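Local coordinates for protein 7beta-hydroxysteroid dehydrogenase (Collinsella aerofaciens, PDB 5FYD) that catalyses the NADPH-dependent reduction of the 7-oxo group of 7-oxolithocholate to give ursodeoxycholate, as a member of the short-chain dehydrogenase/reductase family, at residues T145-N153 against D251-S259. Numbering follows the deposited sequence.
Sequences TGISSSPWN and DEYIRYMGS
S148 and P151 carry segment 145-153 against one side of the C-terminal helix: S148 CA lies 5.9 Å from I254 CA, and P151 CA 5.1 Å from G258 CA. After helix 145-148 the chain leaves helical geometry at S149, whose phi is positive (71°), and a type II beta turn from S150 to N153 follows. No hydrogen bond joins the two segments; the contact is made by packing. S148 CB sits over one face of the Y253 ring in a CH-pi contact, 3.7 Å from the ring centroid and offset toward its rim. Y253 CG stands anti to the backbone N (chi1 -161°), which carries the ring off its helix to S148, where CE2 also meets I147 CG2; the ring stacks with W244 as well. Without it, as with an alanine here, S148 CB would probably lose its aromatic cover and W244 this stack. M257, bent at chi2 and chi3, folds its CG, SD and CE round S148 OG, with CG at 3.6 Å. That hydroxyl donates to S149 O, while S149 OG in turn donates to S148 O on a lone pair in the carbonyl plane; the polar groups are thus paired locally beside apolar neighbours. P151 CD lies 3.8 Å from M257 CB, and P151 CB rests on G258 CA, where a side chain would crowd P151. Farther out, W152 CZ3 approaches G258 O obliquely at 3.7 Å. Helix 250-258 belongs to the C-terminal region (237-263) without which the enzyme is inactive. It packs on the loop between strand 136-143, ending in S143, and helix 154-173, bearing Y156, both residues inferred to be catalytic; V241 of helix 235-247 touches I147 and Y253, and Q203 of the second subunit M257.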
loop_
_atom_site.group_PDB
_atom_site.type_symbol
_atom_site.label_atom_id
_atom_site.label_comp_id
_atom_site.label_asym_id
_atom_site.label_seq_id
_atom_site.Cartn_x
_atom_site.Cartn_y
_atom_site.Cartn_z
ATOM N N THR A 145 -8.690 1.858 13.867
ATOM C CA THR A 145 -7.537 2.443 14.546
ATOM C C THR A 145 -7.946 3.561 15.514
ATOM O O THR A 145 -7.248 3.805 16.503
ATOM C CB THR A 145 -6.472 2.991 13.566
ATOM O OG1 THR A 145 -7.049 4.015 12.758
ATOM C CG2 THR A 145 -5.910 1.896 12.687
ATOM N N GLY A 146 -9.062 4.226 15.226
ATOM C CA GLY A 146 -9.635 5.204 16.144
ATOM C C GLY A 146 -10.157 4.635 17.456
ATOM O O GLY A 146 -10.363 5.373 18.423
ATOM N N ILE A 147 -10.395 3.326 17.482
ATOM C CA ILE A 147 -10.792 2.595 18.659
ATOM C C ILE A 147 -9.613 1.902 19.340
ATOM O O ILE A 147 -9.478 1.962 20.560
ATOM C CB ILE A 147 -11.882 1.545 18.294
ATOM C CG1 ILE A 147 -13.071 2.243 17.638
ATOM C CG2 ILE A 147 -12.272 0.726 19.520
ATOM C CD1 ILE A 147 -14.083 1.312 17.031
ATOM N N SER A 148 -8.766 1.240 18.542
ATOM C CA SER A 148 -7.649 0.458 19.064
ATOM C C SER A 148 -6.413 1.284 19.413
ATOM O O SER A 148 -5.570 0.829 20.199
ATOM C CB SER A 148 -7.245 -0.582 18.016
ATOM O OG SER A 148 -6.666 0.044 16.881
ATOM N N SER A 149 -6.315 2.479 18.834
ATOM C CA SER A 149 -5.056 3.221 18.690
ATOM C C SER A 149 -4.142 2.559 17.647
ATOM O O SER A 149 -4.336 1.429 17.260
ATOM C CB SER A 149 -4.303 3.424 20.026
ATOM O OG SER A 149 -3.436 2.336 20.307
ATOM N N SER A 150 -3.094 3.261 17.239
ATOM C CA SER A 150 -2.250 2.782 16.141
ATOM C C SER A 150 -0.773 3.084 16.416
ATOM O O SER A 150 -0.192 3.981 15.799
ATOM C CB SER A 150 -2.706 3.380 14.805
ATOM O OG SER A 150 -2.831 4.794 14.867
ATOM N N PRO A 151 -0.161 2.344 17.371
ATOM C CA PRO A 151 1.286 2.427 17.602
ATOM C C PRO A 151 2.072 2.349 16.302
ATOM O O PRO A 151 1.692 1.592 15.404
ATOM C CB PRO A 151 1.561 1.190 18.481
ATOM C CG PRO A 151 0.294 0.990 19.239
ATOM C CD PRO A 151 -0.784 1.320 18.247
ATOM N N TRP A 152 3.122 3.175 16.200
ATOM C CA TRP A 152 3.966 3.356 15.002
ATOM C C TRP A 152 3.262 4.085 13.841
ATOM O O TRP A 152 3.805 4.208 12.755
ATOM C CB TRP A 152 4.650 2.039 14.555
ATOM C CG TRP A 152 5.863 1.668 15.377
ATOM C CD1 TRP A 152 7.166 1.969 15.092
ATOM C CD2 TRP A 152 5.886 0.970 16.631
ATOM N NE1 TRP A 152 7.993 1.488 16.071
ATOM C CE2 TRP A 152 7.242 0.859 17.021
ATOM C CE3 TRP A 152 4.904 0.369 17.427
ATOM C CZ2 TRP A 152 7.637 0.203 18.198
ATOM C CZ3 TRP A 152 5.290 -0.258 18.604
ATOM C CH2 TRP A 152 6.653 -0.339 18.978
ATOM N N ASN A 153 2.054 4.592 14.091
ATOM C CA ASN A 153 1.333 5.424 13.141
ATOM C C ASN A 153 0.274 6.208 13.926
ATOM O O ASN A 153 -0.908 6.229 13.571
ATOM C CB ASN A 153 0.691 4.554 12.046
ATOM C CG ASN A 153 0.402 5.323 10.762
ATOM O OD1 ASN A 153 0.280 6.535 10.747
ATOM N ND2 ASN A 153 0.321 4.594 9.650
ATOM N N ASP A 251 -4.941 -1.655 27.614
ATOM C CA ASP A 251 -3.533 -1.925 27.339
ATOM C C ASP A 251 -3.307 -3.151 26.455
ATOM O O ASP A 251 -2.444 -3.134 25.572
ATOM C CB ASP A 251 -2.764 -2.083 28.653
ATOM C CG ASP A 251 -2.469 -0.761 29.332
ATOM O OD1 ASP A 251 -2.985 0.302 28.926
ATOM O OD2 ASP A 251 -1.691 -0.789 30.306
ATOM N N GLU A 252 -4.080 -4.221 26.680
ATOM C CA GLU A 252 -3.937 -5.412 25.854
ATOM C C GLU A 252 -4.227 -5.128 24.394
ATOM O O GLU A 252 -3.574 -5.652 23.512
ATOM C CB GLU A 252 -4.885 -6.520 26.330
ATOM C CG GLU A 252 -4.446 -7.264 27.580
ATOM C CD GLU A 252 -5.521 -8.271 27.927
ATOM O OE1 GLU A 252 -5.547 -9.344 27.292
ATOM O OE2 GLU A 252 -6.421 -7.954 28.688
ATOM N N TYR A 253 -5.241 -4.303 24.151
ATOM C CA TYR A 253 -5.663 -3.955 22.798
ATOM C C TYR A 253 -4.586 -3.106 22.119
ATOM O O TYR A 253 -4.210 -3.363 20.972
ATOM C CB TYR A 253 -6.989 -3.204 22.866
ATOM C CG TYR A 253 -7.813 -3.132 21.597
ATOM C CD1 TYR A 253 -7.441 -3.775 20.403
ATOM C CD2 TYR A 253 -8.999 -2.428 21.609
ATOM C CE1 TYR A 253 -8.249 -3.693 19.281
ATOM C CE2 TYR A 253 -9.797 -2.337 20.495
ATOM C CZ TYR A 253 -9.432 -2.973 19.343
ATOM O OH TYR A 253 -10.289 -2.869 18.257
ATOM N N ILE A 254 -4.070 -2.125 22.840
ATOM C CA ILE A 254 -2.991 -1.264 22.322
ATOM C C ILE A 254 -1.768 -2.118 21.986
ATOM O O ILE A 254 -1.187 -2.010 20.899
ATOM C CB ILE A 254 -2.580 -0.193 23.366
ATOM C CG1 ILE A 254 -3.753 0.765 23.616
ATOM C CG2 ILE A 254 -1.319 0.563 22.931
ATOM C CD1 ILE A 254 -3.601 1.550 24.905
ATOM N N ARG A 255 -1.385 -2.953 22.944
ATOM C CA ARG A 255 -0.186 -3.784 22.813
ATOM C C ARG A 255 -0.298 -4.755 21.659
ATOM O O ARG A 255 0.678 -4.992 20.987
ATOM C CB ARG A 255 0.130 -4.528 24.117
ATOM C CG ARG A 255 0.758 -3.610 25.152
ATOM C CD ARG A 255 1.205 -4.357 26.405
ATOM N NE ARG A 255 1.685 -3.399 27.404
ATOM C CZ ARG A 255 1.241 -3.247 28.649
ATOM N NH1 ARG A 255 0.294 -4.016 29.167
ATOM N NH2 ARG A 255 1.783 -2.299 29.404
ATOM N N TYR A 256 -1.500 -5.278 21.438
ATOM C CA TYR A 256 -1.769 -6.153 20.301
ATOM C C TYR A 256 -1.511 -5.423 18.995
ATOM O O TYR A 256 -0.799 -5.933 18.125
ATOM C CB TYR A 256 -3.196 -6.652 20.361
ATOM C CG TYR A 256 -3.533 -7.671 19.334
ATOM C CD1 TYR A 256 -3.078 -8.983 19.473
ATOM C CD2 TYR A 256 -4.353 -7.363 18.251
ATOM C CE1 TYR A 256 -3.407 -9.955 18.541
ATOM C CE2 TYR A 256 -4.692 -8.341 17.315
ATOM C CZ TYR A 256 -4.212 -9.624 17.473
ATOM O OH TYR A 256 -4.532 -10.606 16.571
ATOM N N MET A 257 -2.023 -4.194 18.891
ATOM C CA MET A 257 -1.758 -3.359 17.729
ATOM C C MET A 257 -0.284 -3.078 17.513
ATOM O O MET A 257 0.168 -3.041 16.377
ATOM C CB MET A 257 -2.511 -2.033 17.808
ATOM C CG MET A 257 -4.026 -2.167 17.812
ATOM S SD MET A 257 -4.697 -3.040 16.377
ATOM C CE MET A 257 -4.165 -1.980 15.044
ATOM N N GLY A 258 0.461 -2.870 18.589
ATOM C CA GLY A 258 1.879 -2.561 18.496
ATOM C C GLY A 258 2.784 -3.774 18.329
ATOM O O GLY A 258 3.948 -3.613 17.975
ATOM N N SER A 259 2.259 -4.971 18.590
ATOM C CA SER A 259 3.040 -6.200 18.469
ATOM C C SER A 259 3.272 -6.471 16.982
ATOM O O SER A 259 4.411 -6.577 16.547
ATOM C CB SER A 259 2.313 -7.368 19.129
ATOM O OG SER A 259 1.207 -7.752 18.341
#